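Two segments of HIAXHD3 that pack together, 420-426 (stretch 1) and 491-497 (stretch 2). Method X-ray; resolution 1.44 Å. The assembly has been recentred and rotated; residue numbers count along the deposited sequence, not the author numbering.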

ATOM      1  N   ARG A 420     -14.187 -30.350  -3.235  1.00  7.05           N
ATOM      2  CA  ARG A 420     -13.011 -30.682  -4.005  1.00  7.42           C
ATOM      3  C   ARG A 420     -12.145 -29.475  -4.265  1.00  6.09           C
ATOM      4  O   ARG A 420     -12.617 -28.322  -4.302  1.00  6.26           O
ATOM      5  N   ILE A 421     -10.873 -29.757  -4.458  1.00  6.74           N
ATOM      6  CA  ILE A 421      -9.909 -28.721  -4.795  1.00  6.88           C
ATOM      7  C   ILE A 421      -9.979 -28.401  -6.276  1.00  6.64           C
ATOM      8  O   ILE A 421     -10.101 -29.308  -7.092  1.00  6.49           O
ATOM      9  N   VAL A 422      -9.941 -27.111  -6.599  1.00  6.28           N
ATOM     10  CA  VAL A 422      -9.922 -26.613  -7.973  1.00  6.45           C
ATOM     11  C   VAL A 422      -8.871 -25.515  -8.124  1.00  5.66           C
ATOM     12  O   VAL A 422      -8.516 -24.828  -7.140  1.00  5.10           O
ATOM     13  N   MET A 423      -8.368 -25.354  -9.342  1.00  5.58           N
ATOM     14  CA  MET A 423      -7.576 -24.188  -9.695  1.00  5.66           C
ATOM     15  C   MET A 423      -8.355 -23.454 -10.786  1.00  5.87           C
ATOM     16  O   MET A 423      -8.716 -24.060 -11.773  1.00  6.38           O
ATOM     17  N   VAL A 424      -8.619 -22.164 -10.564  1.00  5.41           N
ATOM     18  CA  VAL A 424      -9.407 -21.294 -11.432  1.00  5.68           C
ATOM     19  C   VAL A 424      -8.536 -20.161 -11.986  1.00  6.29           C
ATOM     20  O   VAL A 424      -7.777 -19.492 -11.241  1.00  5.83           O
ATOM     21  N   ASP A 425      -8.645 -19.919 -13.293  1.00  7.03           N
ATOM     22  CA  ASP A 425      -7.936 -18.803 -13.886  1.00  8.34           C
ATOM     23  C   ASP A 425      -8.884 -17.976 -14.750  1.00  8.81           C
ATOM     24  O   ASP A 425     -10.093 -18.170 -14.693  1.00  8.47           O
ATOM     25  N   ASP A 426      -8.343 -17.026 -15.507  1.00  8.59           N
ATOM     26  CA  ASP A 426      -9.156 -16.143 -16.362  1.00  9.73           C
ATOM     27  C   ASP A 426     -10.224 -15.349 -15.597  1.00  8.92           C
ATOM     28  O   ASP A 426     -11.324 -15.118 -16.098  1.00  8.42           O
ATOM     29  N   ARG A 491       1.365 -29.749  -7.061  1.00  8.35           N
ATOM     30  CA  ARG A 491       1.079 -28.726  -8.064  1.00  8.08           C
ATOM     31  C   ARG A 491      -0.288 -28.959  -8.727  1.00  7.94           C
ATOM     32  O   ARG A 491      -0.633 -30.090  -9.072  1.00  9.23           O
ATOM     33  N   LEU A 492      -1.051 -27.882  -8.930  1.00  7.48           N
ATOM     34  CA  LEU A 492      -2.348 -27.991  -9.600  1.00  7.86           C
ATOM     35  C   LEU A 492      -2.545 -26.856 -10.591  1.00  8.12           C
ATOM     36  O   LEU A 492      -2.446 -25.689 -10.242  1.00  8.33           O
ATOM     37  N   GLY A 493      -2.845 -27.216 -11.830  1.00  8.92           N
ATOM     38  CA  GLY A 493      -3.190 -26.227 -12.825  1.00  9.22           C
ATOM     39  C   GLY A 493      -1.974 -25.767 -13.592  1.00  9.48           C
ATOM     40  O   GLY A 493      -0.841 -26.121 -13.254  1.00  9.90           O
ATOM     41  N   PRO A 494      -2.206 -24.966 -14.649  1.00 10.77           N
ATOM     42  CA  PRO A 494      -1.146 -24.336 -15.451  1.00 11.00           C
ATOM     43  C   PRO A 494      -0.396 -23.257 -14.665  1.00 10.93           C
ATOM     44  O   PRO A 494      -0.846 -22.854 -13.582  1.00 11.37           O
ATOM     45  N   ALA A 495       0.744 -22.796 -15.194  1.00 10.70           N
ATOM     46  CA  ALA A 495       1.402 -21.611 -14.636  1.00 10.62           C
ATOM     47  C   ALA A 495       0.611 -20.405 -15.109  1.00 11.03           C
ATOM     48  O   ALA A 495       0.259 -20.304 -16.294  1.00 15.62           O
ATOM     49  N   PHE A 496       0.317 -19.492 -14.202  1.00  9.16           N
ATOM     50  CA  PHE A 496      -0.559 -18.374 -14.526  1.00  8.52           C
ATOM     51  C   PHE A 496       0.267 -17.145 -14.875  1.00  8.54           C
ATOM     52  O   PHE A 496       1.091 -16.708 -14.068  1.00  9.18           O
ATOM     53  N   ALA A 497       0.036 -16.606 -16.075  1.00  7.84           N
ATOM     54  CA  ALA A 497       0.740 -15.435 -16.560  1.00  7.87           C
ATOM     55  C   ALA A 497       0.122 -14.160 -15.963  1.00  7.92           C
ATOM     56  O   ALA A 497      -1.096 -13.932 -16.037  1.00  9.07           O
TER

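The two stretches run in nearly the same direction, 15° apart, and bury 321 Å² between them. No direct hydrogen bond links them; the contact is van der Waals packing plus one bridging water.

The apolar contacts centre on Met423. It points toward stretch 2 with chi1 t, chi2 m and chi3 t; the chain turns at chi2, and its atoms touch several residues of stretch 2. Its CB lies 4.0 Å from Leu492 CG, its SD 3.9 Å from Pro494 CD, and its CE 4.5 Å from Phe496 CB. Leu492 (t, p) points back toward stretch 1; its CD2 sits 3.7 Å from CG2 of Ile421 (m, t). Val422 points away, as expected for alternation along a strand.

Gly493 leaves room for Met423, whose SD is 4.2 Å from Gly493 CA. A CB here would lie 2.7 Å from Met423 CG, a clash. The backbone angles, 92/172, also call for glycine.

Asp425 (chi1 p) points inward. Its CB is 4.2 Å from CD1 of Phe496 (chi1 t), approaching the ring obliquely. One water bridges the stretches: it donates to Asp425 OD2 at 3.0 Å and, weakly, to Ala495 O at 3.5 Å.

Within stretch 2, Arg491 NE and NH2 each make a weak hydrogen bond to Gly493 O, both 3.2 Å.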

ATOM      1  CB  ARG A 420     -13.386 -31.345  -5.314  1.00  8.76           C
ATOM      2  CG  ARG A 420     -13.822 -30.383  -6.386  1.00 10.30           C
ATOM      3  CD  ARG A 420     -13.982 -31.115  -7.692  1.00 12.02           C
ATOM      4  NE  ARG A 420     -14.156 -30.231  -8.832  1.00 13.23           N
ATOM      5  CZ  ARG A 420     -15.299 -29.643  -9.172  1.00 12.05           C
ATOM      6  NH1 ARG A 420     -16.415 -29.791  -8.441  1.00 15.59           N
ATOM      7  NH2 ARG A 420     -15.325 -28.900 -10.257  1.00 10.86           N
ATOM      8  CB  ILE A 421      -8.481 -29.156  -4.406  1.00  7.95           C
ATOM      9  CG1 ILE A 421      -8.475 -29.522  -2.925  1.00  8.01           C
ATOM     10  CG2 ILE A 421      -7.456 -28.064  -4.680  1.00  9.14           C
ATOM     11  CD1 ILE A 421      -7.252 -30.271  -2.479  1.00  9.48           C
ATOM     12  CB  VAL A 422     -11.311 -26.050  -8.415  1.00  6.52           C
ATOM     13  CG1 VAL A 422     -12.379 -27.147  -8.433  1.00  8.31           C
ATOM     14  CG2 VAL A 422     -11.744 -24.904  -7.505  1.00  7.23           C
ATOM     15  CB  MET A 423      -6.149 -24.612 -10.135  1.00  7.59           C
ATOM     16  CG  MET A 423      -5.210 -23.455 -10.418  1.00  9.49           C
ATOM     17  SD  MET A 423      -5.404 -22.790 -12.090  1.00 13.25           S
ATOM     18  CE  MET A 423      -4.177 -21.474 -12.185  1.00 12.49           C
ATOM     19  CB  VAL A 424     -10.610 -20.715 -10.640  1.00  5.88           C
ATOM     20  CG1 VAL A 424     -11.321 -19.575 -11.385  1.00  6.48           C
ATOM     21  CG2 VAL A 424     -11.568 -21.833 -10.229  1.00  7.23           C
ATOM     22  CB  ASP A 425      -6.667 -19.283 -14.631  1.00  9.94           C
ATOM     23  CG  ASP A 425      -6.966 -20.162 -15.843  1.00 13.12           C
ATOM     24  OD1 ASP A 425      -8.136 -20.398 -16.217  1.00 13.91           O
ATOM     25  OD2 ASP A 425      -5.973 -20.606 -16.476  1.00 19.93           O
ATOM     26  CB  ASP A 426      -9.792 -16.910 -17.522  1.00 11.15           C
ATOM     27  CG  ASP A 426     -10.326 -15.986 -18.602  1.00 13.39           C
ATOM     28  OD1 ASP A 426      -9.630 -14.990 -18.944  1.00 15.11           O
ATOM     29  OD2 ASP A 426     -11.445 -16.246 -19.113  1.00 16.44           O
ATOM     30  CB  ARG A 491       2.215 -28.751  -9.092  1.00  9.42           C
ATOM     31  CG  ARG A 491       1.982 -27.948 -10.348  1.00  9.73           C
ATOM     32  CD  ARG A 491       2.122 -26.445 -10.153  1.00 10.49           C
ATOM     33  NE  ARG A 491       1.764 -25.811 -11.417  1.00 12.50           N
ATOM     34  CZ  ARG A 491       2.587 -25.678 -12.458  1.00 12.64           C
ATOM     35  NH1 ARG A 491       3.861 -26.085 -12.375  1.00 14.71           N
ATOM     36  NH2 ARG A 491       2.134 -25.128 -13.578  1.00 14.07           N
ATOM     37  CB  LEU A 492      -3.505 -28.008  -8.596  1.00  7.85           C
ATOM     38  CG  LEU A 492      -4.922 -28.256  -9.148  1.00  7.57           C
ATOM     39  CD1 LEU A 492      -5.037 -29.668  -9.750  1.00  8.11           C
ATOM     40  CD2 LEU A 492      -5.938 -28.071  -8.024  1.00  8.23           C
ATOM     41  CB  PRO A 494      -1.923 -23.733 -16.626  1.00 11.91           C
ATOM     42  CG  PRO A 494      -3.283 -23.462 -16.084  1.00 12.74           C
ATOM     43  CD  PRO A 494      -3.557 -24.524 -15.067  1.00 11.46           C
ATOM     44  CB  ALA A 495       2.846 -21.513 -15.106  1.00 11.87           C
ATOM     45  CB  PHE A 496      -1.497 -18.100 -13.348  1.00  9.01           C
ATOM     46  CG  PHE A 496      -2.243 -16.794 -13.442  1.00  8.45           C
ATOM     47  CD1 PHE A 496      -3.357 -16.660 -14.279  1.00  9.26           C
ATOM     48  CD2 PHE A 496      -1.838 -15.699 -12.687  1.00  8.76           C
ATOM     49  CE1 PHE A 496      -4.051 -15.455 -14.339  1.00  8.34           C
ATOM     50  CE2 PHE A 496      -2.513 -14.491 -12.770  1.00  9.32           C
ATOM     51  CZ  PHE A 496      -3.617 -14.373 -13.589  1.00  9.34           C
ATOM     52  CB  ALA A 497       0.694 -15.376 -18.078  1.00  8.20           C
TER
HETATM   53  O   HOH W   1      -3.138 -19.821 -16.769  1.00 26.87           O